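DUF3887 domain-containing protein (PDB 4HYZ) is of unknown function, a probable lipoprotein whose family is grouped with the NTF2-like proteins. Local coordinates at residues A[78-90]-A[99-111]. Numbering follows the deposited sequence.
Sequences KDNKKYGGVIIVV and YSLAYDEDMNLVS. With SO4 (sulfate ion), chain D; SO4 (sulfate ion), chain C.
The Tyr99 ring lies against Val90 where strands 81-90 and 99-103 pair antiparallel; near the other end of the contact Tyr83 packs on Asp104 and Val110, and Glu105 reaches back over Lys82 beyond the last backbone bonds. Three hydrogen-bonded pairs, Gly84 with Tyr103, Val86 with Leu101 and Ile88 with Tyr99, give six N-H to O=C bonds; the straightest runs from Leu101 N to Val86 O (3.0 Å, 172° at the hydrogen). At Tyr99 the chi1 of -81° sets the ring beside its own backbone N, where CD1 meets CG2 of Val90 at 3.5 Å and CB lies against CG2 of Ile88. Tyr99 OH is hydrogen-bonded to the hydroxyls of Tyr92 and Tyr55. Val86, Ile88, Leu101 and Tyr103 share this face of the sheet, and helix 13-28 packs on Val86, Ile88 and Tyr103. The Tyr83 ring presents an edge to Tyr103 O, and its CE1 lies 3.8 Å from CG1 of Val110, whose side chain crosses it at about a right angle. A classic beta bulge sets Val110 and Ser111 opposite Ala102. Glu105 is the second residue of the type I turn from Asp104 to Met107; bent at chi2 (-85°), it brings OE2 alongside the Lys82 chain, 3.5 Å from CB and 3.4 Å from NZ, a weak salt bridge. One water ties the same two residues, donating to Lys82 O (2.7 Å) and accepting from Glu105 N. The contact thus grades from a hairpin with one apolar face under helix 13-28 to a hydrated, charged end, where backbone pairing gives way to a long ion pair and a water bridge.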
loop_
_atom_site.group_PDB
_atom_site.type_symbol
_atom_site.label_atom_id
_atom_site.label_comp_id
_atom_site.label_asym_id
_atom_site.label_seq_id
_atom_site.Cartn_x
_atom_site.Cartn_y
_atom_site.Cartn_z
ATOM N N LYS A 78 3.562 -9.814 14.198
ATOM C CA LYS A 78 3.380 -11.246 14.463
ATOM C C LYS A 78 3.683 -11.506 15.929
ATOM O O LYS A 78 4.756 -11.132 16.410
ATOM C CB LYS A 78 4.273 -12.079 13.528
ATOM C CG LYS A 78 4.087 -13.590 13.646
ATOM C CD LYS A 78 5.293 -14.287 13.026
ATOM C CE LYS A 78 5.427 -15.745 13.403
ATOM N NZ LYS A 78 6.819 -16.237 13.205
ATOM N N ASP A 79 2.706 -12.066 16.659
ATOM C CA ASP A 79 2.807 -12.346 18.091
ATOM C C ASP A 79 3.222 -11.039 18.862
ATOM O O ASP A 79 4.083 -11.060 19.740
ATOM C CB ASP A 79 3.776 -13.531 18.347
ATOM C CG ASP A 79 3.832 -14.039 19.786
ATOM O OD1 ASP A 79 2.845 -13.823 20.542
ATOM O OD2 ASP A 79 4.874 -14.616 20.169
ATOM N N ASN A 80 2.592 -9.902 18.487
ATOM C CA ASN A 80 2.770 -8.547 19.032
ATOM C C ASN A 80 4.180 -7.963 18.842
ATOM O O ASN A 80 4.492 -6.928 19.453
ATOM C CB ASN A 80 2.350 -8.469 20.490
ATOM C CG ASN A 80 0.848 -8.387 20.611
ATOM O OD1 ASN A 80 0.180 -9.361 20.994
ATOM N ND2 ASN A 80 0.272 -7.250 20.196
ATOM N N LYS A 81 4.996 -8.567 17.938
ATOM C CA LYS A 81 6.335 -8.064 17.614
ATOM C C LYS A 81 6.303 -7.480 16.200
ATOM O O LYS A 81 5.534 -7.952 15.362
ATOM C CB LYS A 81 7.407 -9.159 17.773
ATOM C CG LYS A 81 7.528 -9.621 19.235
ATOM C CD LYS A 81 8.548 -10.718 19.416
ATOM N N LYS A 82 7.103 -6.440 15.945
ATOM C CA LYS A 82 7.131 -5.732 14.656
ATOM C C LYS A 82 8.306 -6.157 13.798
ATOM O O LYS A 82 9.428 -6.282 14.295
ATOM C CB LYS A 82 7.164 -4.220 14.885
ATOM C CG LYS A 82 5.876 -3.684 15.533
ATOM C CD LYS A 82 5.980 -2.229 16.015
ATOM C CE LYS A 82 6.656 -2.131 17.366
ATOM N NZ LYS A 82 7.119 -0.751 17.653
ATOM N N TYR A 83 8.046 -6.348 12.494
ATOM C CA TYR A 83 9.056 -6.773 11.511
ATOM C C TYR A 83 8.963 -5.874 10.291
ATOM O O TYR A 83 7.873 -5.631 9.788
ATOM C CB TYR A 83 8.867 -8.259 11.128
ATOM C CG TYR A 83 8.956 -9.157 12.338
ATOM C CD1 TYR A 83 10.192 -9.562 12.840
ATOM C CD2 TYR A 83 7.810 -9.533 13.036
ATOM C CE1 TYR A 83 10.285 -10.342 13.992
ATOM C CE2 TYR A 83 7.889 -10.305 14.197
ATOM C CZ TYR A 83 9.131 -10.705 14.673
ATOM O OH TYR A 83 9.210 -11.466 15.815
ATOM N N GLY A 84 10.093 -5.332 9.894
ATOM C CA GLY A 84 10.191 -4.412 8.776
ATOM C C GLY A 84 10.750 -5.142 7.590
ATOM O O GLY A 84 11.760 -5.825 7.710
ATOM N N GLY A 85 10.062 -5.038 6.459
ATOM C CA GLY A 85 10.485 -5.711 5.245
ATOM C C GLY A 85 10.814 -4.783 4.095
ATOM O O GLY A 85 10.321 -3.650 4.019
ATOM N N VAL A 86 11.650 -5.284 3.182
ATOM C CA VAL A 86 12.027 -4.537 2.005
ATOM C C VAL A 86 12.190 -5.496 0.833
ATOM O O VAL A 86 12.745 -6.581 0.972
ATOM C CB VAL A 86 13.271 -3.625 2.226
ATOM C CG1 VAL A 86 14.557 -4.431 2.437
ATOM C CG2 VAL A 86 13.442 -2.622 1.090
ATOM N N ILE A 87 11.643 -5.098 -0.309
ATOM C CA ILE A 87 11.827 -5.750 -1.593
ATOM C C ILE A 87 12.758 -4.805 -2.344
ATOM O O ILE A 87 12.402 -3.651 -2.581
ATOM C CB ILE A 87 10.533 -6.094 -2.343
ATOM C CG1 ILE A 87 9.572 -6.908 -1.404
ATOM C CG2 ILE A 87 10.912 -6.850 -3.623
ATOM C CD1 ILE A 87 8.195 -7.158 -1.965
ATOM N N ILE A 88 13.992 -5.230 -2.566
ATOM C CA ILE A 88 15.000 -4.370 -3.195
ATOM C C ILE A 88 15.468 -5.011 -4.496
ATOM O O ILE A 88 15.679 -6.220 -4.570
ATOM C CB ILE A 88 16.175 -4.029 -2.219
ATOM C CG1 ILE A 88 17.254 -3.099 -2.867
ATOM C CG2 ILE A 88 16.781 -5.281 -1.578
ATOM C CD1 ILE A 88 18.268 -2.484 -1.843
ATOM N N VAL A 89 15.555 -4.187 -5.531
ATOM C CA VAL A 89 16.011 -4.602 -6.849
ATOM C C VAL A 89 17.528 -4.679 -6.831
ATOM O O VAL A 89 18.187 -3.737 -6.394
ATOM C CB VAL A 89 15.513 -3.648 -7.971
ATOM C CG1 VAL A 89 16.125 -4.009 -9.321
ATOM C CG2 VAL A 89 13.998 -3.653 -8.053
ATOM N N VAL A 90 18.075 -5.801 -7.287
ATOM C CA VAL A 90 19.519 -5.969 -7.444
ATOM C C VAL A 90 19.741 -6.238 -8.938
ATOM O O VAL A 90 19.167 -7.178 -9.504
ATOM C CB VAL A 90 20.162 -7.015 -6.512
ATOM C CG1 VAL A 90 21.666 -7.020 -6.691
ATOM C CG2 VAL A 90 19.811 -6.728 -5.051
ATOM N N TYR A 99 15.144 -9.052 -4.282
ATOM C CA TYR A 99 15.390 -9.698 -2.993
ATOM C C TYR A 99 14.350 -9.266 -1.966
ATOM O O TYR A 99 14.003 -8.090 -1.935
ATOM C CB TYR A 99 16.782 -9.332 -2.467
ATOM C CG TYR A 99 17.934 -10.122 -3.040
ATOM C CD1 TYR A 99 18.447 -9.826 -4.304
ATOM C CD2 TYR A 99 18.631 -11.031 -2.256
ATOM C CE1 TYR A 99 19.596 -10.455 -4.787
ATOM C CE2 TYR A 99 19.770 -11.677 -2.733
ATOM C CZ TYR A 99 20.251 -11.382 -3.997
ATOM O OH TYR A 99 21.378 -12.002 -4.465
ATOM N N SER A 100 13.899 -10.188 -1.100
ATOM C CA SER A 100 12.966 -9.887 0.004
ATOM C C SER A 100 13.666 -10.171 1.312
ATOM O O SER A 100 14.027 -11.316 1.570
ATOM C CB SER A 100 11.687 -10.714 -0.091
ATOM O OG SER A 100 11.059 -10.458 -1.326
ATOM N N LEU A 101 13.868 -9.132 2.111
ATOM C CA LEU A 101 14.521 -9.203 3.409
ATOM C C LEU A 101 13.598 -8.670 4.459
ATOM O O LEU A 101 12.889 -7.696 4.212
ATOM C CB LEU A 101 15.841 -8.380 3.409
ATOM C CG LEU A 101 17.098 -9.054 2.856
ATOM C CD1 LEU A 101 16.988 -9.329 1.360
ATOM C CD2 LEU A 101 18.311 -8.179 3.069
ATOM N N ALA A 102 13.618 -9.277 5.639
ATOM C CA ALA A 102 12.815 -8.824 6.764
ATOM C C ALA A 102 13.687 -8.763 7.994
ATOM O O ALA A 102 14.580 -9.592 8.166
ATOM C CB ALA A 102 11.601 -9.732 6.976
ATOM N N TYR A 103 13.424 -7.780 8.846
ATOM C CA TYR A 103 14.197 -7.504 10.044
ATOM C C TYR A 103 13.350 -7.427 11.273
ATOM O O TYR A 103 12.199 -6.972 11.220
ATOM C CB TYR A 103 14.904 -6.125 9.881
ATOM C CG TYR A 103 15.969 -6.125 8.802
ATOM C CD1 TYR A 103 17.246 -6.623 9.054
ATOM C CD2 TYR A 103 15.691 -5.653 7.514
ATOM C CE1 TYR A 103 18.234 -6.619 8.068
ATOM C CE2 TYR A 103 16.679 -5.628 6.525
ATOM C CZ TYR A 103 17.945 -6.128 6.805
ATOM O OH TYR A 103 18.924 -6.171 5.846
ATOM N N ASP A 104 13.969 -7.738 12.413
ATOM C CA ASP A 104 13.335 -7.449 13.686
ATOM C C ASP A 104 13.750 -5.996 14.046
ATOM O O ASP A 104 14.538 -5.366 13.299
ATOM C CB ASP A 104 13.690 -8.500 14.760
ATOM C CG ASP A 104 15.129 -8.564 15.239
ATOM O OD1 ASP A 104 15.960 -7.731 14.787
ATOM O OD2 ASP A 104 15.410 -9.378 16.118
ATOM N N GLU A 105 13.230 -5.453 15.159
ATOM C CA GLU A 105 13.518 -4.063 15.533
ATOM C C GLU A 105 15.013 -3.829 15.823
ATOM O O GLU A 105 15.468 -2.688 15.688
ATOM C CB GLU A 105 12.661 -3.621 16.737
ATOM C CG GLU A 105 11.193 -3.407 16.382
ATOM C CD GLU A 105 10.792 -2.054 15.819
ATOM O OE1 GLU A 105 11.690 -1.222 15.563
ATOM O OE2 GLU A 105 9.577 -1.846 15.581
ATOM N N ASP A 106 15.769 -4.896 16.204
ATOM C CA ASP A 106 17.225 -4.796 16.435
ATOM C C ASP A 106 18.002 -4.799 15.123
ATOM O O ASP A 106 19.228 -4.784 15.141
ATOM C CB ASP A 106 17.732 -5.911 17.363
ATOM C CG ASP A 106 17.284 -5.741 18.802
ATOM O OD1 ASP A 106 16.770 -4.653 19.142
ATOM O OD2 ASP A 106 17.454 -6.691 19.591
HETATM N N MSE A 107 17.291 -4.846 13.977
HETATM C CA MSE A 107 17.869 -4.774 12.619
HETATM C C MSE A 107 18.720 -5.999 12.271
HETATM O O MSE A 107 19.694 -5.922 11.484
HETATM C CB MSE A 107 18.631 -3.445 12.395
HETATM C CG MSE A 107 17.657 -2.241 12.248
HETATM SE SE MSE A 107 16.344 -2.471 10.814
HETATM C CE MSE A 107 17.499 -2.762 9.274
ATOM N N ASN A 108 18.268 -7.155 12.779
ATOM C CA ASN A 108 18.876 -8.444 12.417
ATOM C C ASN A 108 17.876 -9.181 11.532
ATOM O O ASN A 108 16.691 -8.985 11.693
ATOM C CB ASN A 108 19.254 -9.221 13.649
ATOM C CG ASN A 108 20.301 -8.489 14.445
ATOM O OD1 ASN A 108 21.299 -8.011 13.916
ATOM N ND2 ASN A 108 20.118 -8.412 15.739
ATOM N N LEU A 109 18.335 -9.979 10.584
ATOM C CA LEU A 109 17.430 -10.667 9.655
ATOM C C LEU A 109 16.532 -11.718 10.308
ATOM O O LEU A 109 16.963 -12.478 11.173
ATOM C CB LEU A 109 18.227 -11.353 8.533
ATOM C CG LEU A 109 18.988 -10.446 7.562
ATOM C CD1 LEU A 109 20.052 -11.274 6.793
ATOM C CD2 LEU A 109 18.027 -9.745 6.590
ATOM N N VAL A 110 15.279 -11.787 9.830
ATOM C CA VAL A 110 14.359 -12.854 10.233
ATOM C C VAL A 110 14.027 -13.656 8.973
ATOM O O VAL A 110 13.479 -14.752 9.056
ATOM C CB VAL A 110 13.079 -12.378 10.980
ATOM C CG1 VAL A 110 13.424 -11.776 12.340
ATOM C CG2 VAL A 110 12.264 -11.400 10.137
ATOM N N SER A 111 14.367 -13.096 7.805
ATOM C CA SER A 111 14.043 -13.689 6.497
ATOM C C SER A 111 14.930 -13.085 5.419
ATOM O O SER A 111 15.210 -11.888 5.432
ATOM C CB SER A 111 12.568 -13.443 6.162
ATOM O OG SER A 111 12.232 -14.064 4.936
HETATM S S SO4 D . 18.244 -10.072 18.137
HETATM O O1 SO4 D . 17.061 -10.573 18.824
HETATM O O2 SO4 D . 18.807 -8.981 18.941
HETATM O O3 SO4 D . 19.246 -11.204 17.946
HETATM O O4 SO4 D . 17.873 -9.514 16.865
HETATM S S SO4 C . -0.523 -13.807 15.489
HETATM O O1 SO4 C . -0.040 -15.160 15.567
HETATM O O2 SO4 C . 0.526 -13.022 14.860
HETATM O O3 SO4 C . -1.732 -13.754 14.656
HETATM O O4 SO4 C . -0.833 -13.228 16.794
HETATM O O HOH W 1 10.933 -7.017 16.428
#